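PDB 2G0D: nisin biosynthesis protein NisC from Lactococcus lactis subsp. lactis, which catalyses the cyclization steps of nisin biosynthesis, joining cysteine thiols to dehydrated residues of the precursor peptide to form its thioether rings, with a bound zinc ion. Local coordinates for residues 301-315 with 337-349. Sequence-based numbering, arbitrary orientation.
Sequences VDKAEKILESAMQRK and FKRLLNTKKFDSY
E305 reaches from helix 298-314 into the loop that follows helix 327-341. Its CB lies 4.2 Å from K345 CD. CG touches both L341 CD1 and the F337 ring, each at 4.0 Å, the ring through CD2. CG stands anti to the carbonyl carbon (chi1 -73°) and the chain runs on extended, which carries the carboxylate to the loop. There OE1 takes two bonds. T343 OG1 donates to it at 2.8 Å, on the syn side and 17° out of the carboxylate plane. K345 NZ makes a weak hydrogen bond to the same oxygen, within a salt bridge. OE2 lies farther from that ammonium and beside L341 CD1. T343 OG1 also accepts from K345 N, closing an ST turn, so one hydroxyl ties the loop to itself and to the helix.

NisC is an alpha toroid of the LanC family. Here helix 298-314 packs nearly antiparallel to the end of helix 327-341, and the chain then turns into helix 347-355. The zinc ligands C324 and H325 come just before helix 327-341.

L308 CD2 is shared by two rings. It lies over one face of F337, 3.8 Å from the ring centroid, and over one face of F346 at 3.9 Å. K345 CB covers the opposite face of F346. The edge of F346 meets the helix backbone at E305 O and E309 CA. The edge of F337 faces A304 C and E305 N.

M312 CB sits over the Y349 ring, 3.7 Å from its centroid. M312 bends at chi2 and chi3, bringing CE back to 3.8 Å from Y349 CG. M312 SD stands above the same ring at a distance. Y349 OH reaches Q313 CG.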
loop_
_atom_site.group_PDB
_atom_site.type_symbol
_atom_site.label_atom_id
_atom_site.label_comp_id
_atom_site.label_asym_id
_atom_site.label_seq_id
_atom_site.Cartn_x
_atom_site.Cartn_y
_atom_site.Cartn_z
ATOM N N VAL A 301 -3.265 -8.921 18.091
ATOM C CA VAL A 301 -2.110 -9.504 17.426
ATOM C C VAL A 301 -2.381 -10.981 17.113
ATOM O O VAL A 301 -2.216 -11.407 15.972
ATOM C CB VAL A 301 -0.803 -9.335 18.236
ATOM C CG1 VAL A 301 0.333 -10.084 17.556
ATOM C CG2 VAL A 301 -0.427 -7.855 18.356
ATOM N N ASP A 302 -2.831 -11.738 18.116
ATOM C CA ASP A 302 -3.179 -13.157 17.923
ATOM C C ASP A 302 -4.275 -13.346 16.837
ATOM O O ASP A 302 -4.206 -14.285 16.045
ATOM C CB ASP A 302 -3.560 -13.840 19.272
ATOM C CG ASP A 302 -2.371 -13.926 20.267
ATOM O OD1 ASP A 302 -1.214 -13.650 19.852
ATOM O OD2 ASP A 302 -2.585 -14.264 21.473
ATOM N N LYS A 303 -5.261 -12.447 16.789
ATOM C CA LYS A 303 -6.293 -12.532 15.748
ATOM C C LYS A 303 -5.683 -12.264 14.381
ATOM O O LYS A 303 -5.982 -12.983 13.430
ATOM C CB LYS A 303 -7.421 -11.541 15.969
ATOM C CG LYS A 303 -8.617 -11.839 15.065
ATOM C CD LYS A 303 -9.907 -11.229 15.571
ATOM C CE LYS A 303 -11.035 -11.531 14.603
ATOM N NZ LYS A 303 -12.361 -11.292 15.173
ATOM N N ALA A 304 -4.818 -11.247 14.290
ATOM C CA ALA A 304 -4.155 -10.935 13.017
ATOM C C ALA A 304 -3.589 -12.208 12.378
ATOM O O ALA A 304 -3.779 -12.444 11.197
ATOM C CB ALA A 304 -3.059 -9.869 13.203
ATOM N N GLU A 305 -2.915 -13.040 13.171
ATOM C CA GLU A 305 -2.308 -14.253 12.638
ATOM C C GLU A 305 -3.333 -15.255 12.151
ATOM O O GLU A 305 -3.145 -15.895 11.118
ATOM C CB GLU A 305 -1.449 -14.919 13.694
ATOM C CG GLU A 305 -0.191 -14.188 13.954
ATOM C CD GLU A 305 0.841 -15.106 14.542
ATOM O OE1 GLU A 305 1.440 -15.909 13.770
ATOM O OE2 GLU A 305 1.024 -15.024 15.772
ATOM N N LYS A 306 -4.407 -15.396 12.918
ATOM C CA LYS A 306 -5.478 -16.328 12.588
ATOM C C LYS A 306 -6.140 -15.903 11.275
ATOM O O LYS A 306 -6.384 -16.740 10.418
ATOM C CB LYS A 306 -6.506 -16.412 13.739
ATOM C CG LYS A 306 -5.982 -17.096 15.014
ATOM C CD LYS A 306 -7.139 -17.408 15.966
ATOM C CE LYS A 306 -6.698 -17.837 17.356
ATOM N NZ LYS A 306 -5.432 -18.630 17.410
ATOM N N ILE A 307 -6.401 -14.603 11.128
ATOM C CA ILE A 307 -6.985 -14.029 9.912
ATOM C C ILE A 307 -6.107 -14.310 8.680
ATOM O O ILE A 307 -6.611 -14.704 7.632
ATOM C CB ILE A 307 -7.160 -12.491 10.013
ATOM C CG1 ILE A 307 -8.179 -12.109 11.100
ATOM C CG2 ILE A 307 -7.630 -11.895 8.653
ATOM C CD1 ILE A 307 -8.191 -10.575 11.373
ATOM N N LEU A 308 -4.796 -14.097 8.804
ATOM C CA LEU A 308 -3.921 -14.261 7.652
ATOM C C LEU A 308 -3.810 -15.750 7.328
ATOM O O LEU A 308 -3.787 -16.146 6.167
ATOM C CB LEU A 308 -2.527 -13.662 7.912
ATOM C CG LEU A 308 -1.507 -13.818 6.758
ATOM C CD1 LEU A 308 -2.061 -13.247 5.440
ATOM C CD2 LEU A 308 -0.158 -13.193 7.117
ATOM N N GLU A 309 -3.736 -16.558 8.376
ATOM C CA GLU A 309 -3.541 -17.996 8.231
ATOM C C GLU A 309 -4.748 -18.607 7.518
ATOM O O GLU A 309 -4.584 -19.451 6.639
ATOM C CB GLU A 309 -3.293 -18.636 9.596
ATOM C CG GLU A 309 -2.650 -19.978 9.532
ATOM C CD GLU A 309 -2.327 -20.572 10.916
ATOM O OE1 GLU A 309 -2.790 -20.037 11.966
ATOM O OE2 GLU A 309 -1.589 -21.581 10.931
ATOM N N SER A 310 -5.938 -18.121 7.866
ATOM C CA SER A 310 -7.183 -18.513 7.215
ATOM C C SER A 310 -7.138 -18.218 5.737
ATOM O O SER A 310 -7.573 -19.034 4.929
ATOM C CB SER A 310 -8.372 -17.753 7.810
ATOM O OG SER A 310 -9.577 -18.381 7.448
ATOM N N ALA A 311 -6.640 -17.037 5.396
ATOM C CA ALA A 311 -6.530 -16.604 4.003
ATOM C C ALA A 311 -5.465 -17.381 3.233
ATOM O O ALA A 311 -5.666 -17.712 2.082
ATOM C CB ALA A 311 -6.254 -15.124 3.935
ATOM N N MET A 312 -4.347 -17.691 3.875
ATOM C CA MET A 312 -3.315 -18.514 3.246
ATOM C C MET A 312 -3.846 -19.911 2.924
ATOM O O MET A 312 -3.681 -20.405 1.812
ATOM C CB MET A 312 -2.058 -18.571 4.120
ATOM C CG MET A 312 -1.335 -17.203 4.279
ATOM S SD MET A 312 -1.049 -16.334 2.707
ATOM C CE MET A 312 -0.039 -17.545 1.826
ATOM N N GLN A 313 -4.527 -20.519 3.885
ATOM C CA GLN A 313 -5.176 -21.803 3.682
ATOM C C GLN A 313 -6.164 -21.763 2.526
ATOM O O GLN A 313 -6.238 -22.724 1.766
ATOM C CB GLN A 313 -5.887 -22.262 4.963
ATOM C CG GLN A 313 -4.939 -22.756 6.060
ATOM C CD GLN A 313 -5.590 -22.800 7.449
ATOM O OE1 GLN A 313 -6.782 -22.511 7.594
ATOM N NE2 GLN A 313 -4.803 -23.150 8.475
ATOM N N ARG A 314 -6.894 -20.649 2.406
ATOM C CA ARG A 314 -8.065 -20.513 1.505
ATOM C C ARG A 314 -7.739 -19.968 0.095
ATOM O O ARG A 314 -8.150 -20.544 -0.906
ATOM C CB ARG A 314 -9.125 -19.626 2.191
ATOM C CG ARG A 314 -10.475 -19.480 1.471
ATOM C CD ARG A 314 -11.420 -18.561 2.237
ATOM N NE ARG A 314 -10.728 -17.333 2.649
ATOM C CZ ARG A 314 -10.484 -16.987 3.917
ATOM N NH1 ARG A 314 -10.912 -17.733 4.945
ATOM N NH2 ARG A 314 -9.840 -15.876 4.153
ATOM N N LYS A 315 -7.000 -18.857 0.037
ATOM C CA LYS A 315 -6.604 -18.198 -1.215
ATOM C C LYS A 315 -7.807 -17.875 -2.108
ATOM O O LYS A 315 -7.777 -18.080 -3.309
ATOM C CB LYS A 315 -5.549 -19.004 -2.003
ATOM C CG LYS A 315 -4.409 -19.571 -1.182
ATOM C CD LYS A 315 -3.297 -20.060 -2.072
ATOM C CE LYS A 315 -2.893 -21.455 -1.746
ATOM N NZ LYS A 315 -2.401 -21.635 -0.370
ATOM N N PHE A 337 4.693 -10.397 8.728
ATOM C CA PHE A 337 4.337 -11.079 9.993
ATOM C C PHE A 337 5.506 -11.813 10.656
ATOM O O PHE A 337 5.741 -11.668 11.860
ATOM C CB PHE A 337 3.206 -12.067 9.782
ATOM C CG PHE A 337 1.848 -11.478 9.917
ATOM C CD1 PHE A 337 1.344 -10.595 8.952
ATOM C CD2 PHE A 337 1.043 -11.820 11.013
ATOM C CE1 PHE A 337 0.062 -10.056 9.090
ATOM C CE2 PHE A 337 -0.229 -11.295 11.152
ATOM C CZ PHE A 337 -0.732 -10.421 10.190
ATOM N N LYS A 338 6.237 -12.609 9.868
ATOM C CA LYS A 338 7.363 -13.393 10.383
ATOM C C LYS A 338 8.479 -12.488 10.923
ATOM O O LYS A 338 9.003 -12.725 11.999
ATOM C CB LYS A 338 7.910 -14.313 9.288
ATOM C CG LYS A 338 8.984 -15.263 9.774
ATOM C CD LYS A 338 9.609 -16.043 8.645
ATOM C CE LYS A 338 10.692 -16.967 9.183
ATOM N NZ LYS A 338 10.105 -18.098 9.962
ATOM N N ARG A 339 8.823 -11.455 10.152
ATOM C CA ARG A 339 9.780 -10.428 10.544
ATOM C C ARG A 339 9.416 -9.748 11.883
ATOM O O ARG A 339 10.295 -9.519 12.703
ATOM C CB ARG A 339 9.876 -9.358 9.438
ATOM C CG ARG A 339 11.068 -8.385 9.576
ATOM C CD ARG A 339 11.635 -7.986 8.186
ATOM N NE ARG A 339 10.514 -7.579 7.404
ATOM C CZ ARG A 339 9.966 -8.265 6.407
ATOM N NH1 ARG A 339 10.479 -9.402 5.945
ATOM N NH2 ARG A 339 8.883 -7.768 5.870
ATOM N N LEU A 340 8.142 -9.397 12.094
ATOM C CA LEU A 340 7.777 -8.652 13.318
ATOM C C LEU A 340 7.526 -9.562 14.541
ATOM O O LEU A 340 7.856 -9.196 15.663
ATOM C CB LEU A 340 6.586 -7.716 13.085
ATOM C CG LEU A 340 6.747 -6.577 12.050
ATOM C CD1 LEU A 340 5.486 -5.738 11.956
ATOM C CD2 LEU A 340 7.967 -5.699 12.325
ATOM N N LEU A 341 6.984 -10.756 14.293
ATOM C CA LEU A 341 6.506 -11.667 15.342
ATOM C C LEU A 341 7.394 -12.896 15.542
ATOM O O LEU A 341 7.284 -13.602 16.552
ATOM C CB LEU A 341 5.061 -12.095 15.032
ATOM C CG LEU A 341 4.024 -10.960 14.871
ATOM C CD1 LEU A 341 2.597 -11.514 14.786
ATOM C CD2 LEU A 341 4.098 -9.986 16.019
ATOM N N ASN A 342 8.279 -13.155 14.583
ATOM C CA ASN A 342 9.065 -14.379 14.594
ATOM C C ASN A 342 8.167 -15.601 14.616
ATOM O O ASN A 342 8.504 -16.628 15.195
ATOM C CB ASN A 342 10.052 -14.399 15.765
ATOM C CG ASN A 342 11.000 -13.220 15.732
ATOM O OD1 ASN A 342 11.078 -12.432 16.693
ATOM N ND2 ASN A 342 11.716 -13.072 14.617
ATOM N N THR A 343 7.011 -15.477 13.972
ATOM C CA THR A 343 6.093 -16.598 13.849
ATOM C C THR A 343 6.559 -17.545 12.751
ATOM O O THR A 343 7.118 -17.104 11.759
ATOM C CB THR A 343 4.650 -16.130 13.575
ATOM O OG1 THR A 343 3.818 -17.274 13.405
ATOM C CG2 THR A 343 4.562 -15.262 12.294
ATOM N N LYS A 344 6.310 -18.840 12.936
ATOM C CA LYS A 344 6.668 -19.872 11.964
ATOM C C LYS A 344 5.438 -20.350 11.193
ATOM O O LYS A 344 5.547 -21.185 10.292
ATOM C CB LYS A 344 7.346 -21.066 12.668
ATOM C CG LYS A 344 8.790 -20.786 13.110
ATOM C CD LYS A 344 9.416 -21.989 13.836
ATOM C CE LYS A 344 9.988 -23.033 12.848
ATOM N NZ LYS A 344 10.713 -24.178 13.522
ATOM N N LYS A 345 4.279 -19.788 11.530
ATOM C CA LYS A 345 2.983 -20.141 10.903
ATOM C C LYS A 345 2.910 -20.115 9.373
ATOM O O LYS A 345 2.101 -20.827 8.780
ATOM C CB LYS A 345 1.882 -19.225 11.445
ATOM C CG LYS A 345 1.442 -19.586 12.846
ATOM C CD LYS A 345 0.305 -18.691 13.326
ATOM C CE LYS A 345 0.146 -18.829 14.837
ATOM N NZ LYS A 345 1.489 -18.639 15.505
ATOM N N PHE A 346 3.724 -19.287 8.730
ATOM C CA PHE A 346 3.581 -19.070 7.292
ATOM C C PHE A 346 4.782 -19.617 6.534
ATOM O O PHE A 346 4.994 -19.315 5.336
ATOM C CB PHE A 346 3.348 -17.573 7.018
ATOM C CG PHE A 346 2.280 -16.975 7.903
ATOM C CD1 PHE A 346 0.937 -17.342 7.740
ATOM C CD2 PHE A 346 2.615 -16.113 8.933
ATOM C CE1 PHE A 346 -0.061 -16.831 8.561
ATOM C CE2 PHE A 346 1.609 -15.583 9.773
ATOM C CZ PHE A 346 0.277 -15.954 9.590
ATOM N N ASP A 347 5.581 -20.397 7.260
ATOM C CA ASP A 347 6.845 -20.916 6.760
ATOM C C ASP A 347 6.690 -21.810 5.547
ATOM O O ASP A 347 7.456 -21.695 4.594
ATOM C CB ASP A 347 7.606 -21.628 7.867
ATOM C CG ASP A 347 8.347 -20.659 8.765
ATOM O OD1 ASP A 347 8.303 -19.419 8.512
ATOM O OD2 ASP A 347 8.956 -21.133 9.738
ATOM N N SER A 348 5.676 -22.661 5.576
ATOM C CA SER A 348 5.410 -23.582 4.485
ATOM C C SER A 348 4.982 -22.886 3.202
ATOM O O SER A 348 5.459 -23.225 2.123
ATOM C CB SER A 348 4.365 -24.604 4.921
ATOM O OG SER A 348 5.016 -25.561 5.730
ATOM N N TYR A 349 4.070 -21.930 3.327
ATOM C CA TYR A 349 3.654 -21.117 2.196
ATOM C C TYR A 349 4.808 -20.341 1.604
ATOM O O TYR A 349 4.952 -20.273 0.382
ATOM C CB TYR A 349 2.579 -20.141 2.618
ATOM C CG TYR A 349 1.393 -20.801 3.287
ATOM C CD1 TYR A 349 0.476 -21.565 2.545
ATOM C CD2 TYR A 349 1.175 -20.647 4.656
ATOM C CE1 TYR A 349 -0.634 -22.158 3.158
ATOM C CE2 TYR A 349 0.058 -21.234 5.284
ATOM C CZ TYR A 349 -0.827 -21.989 4.525
ATOM O OH TYR A 349 -1.902 -22.562 5.142
#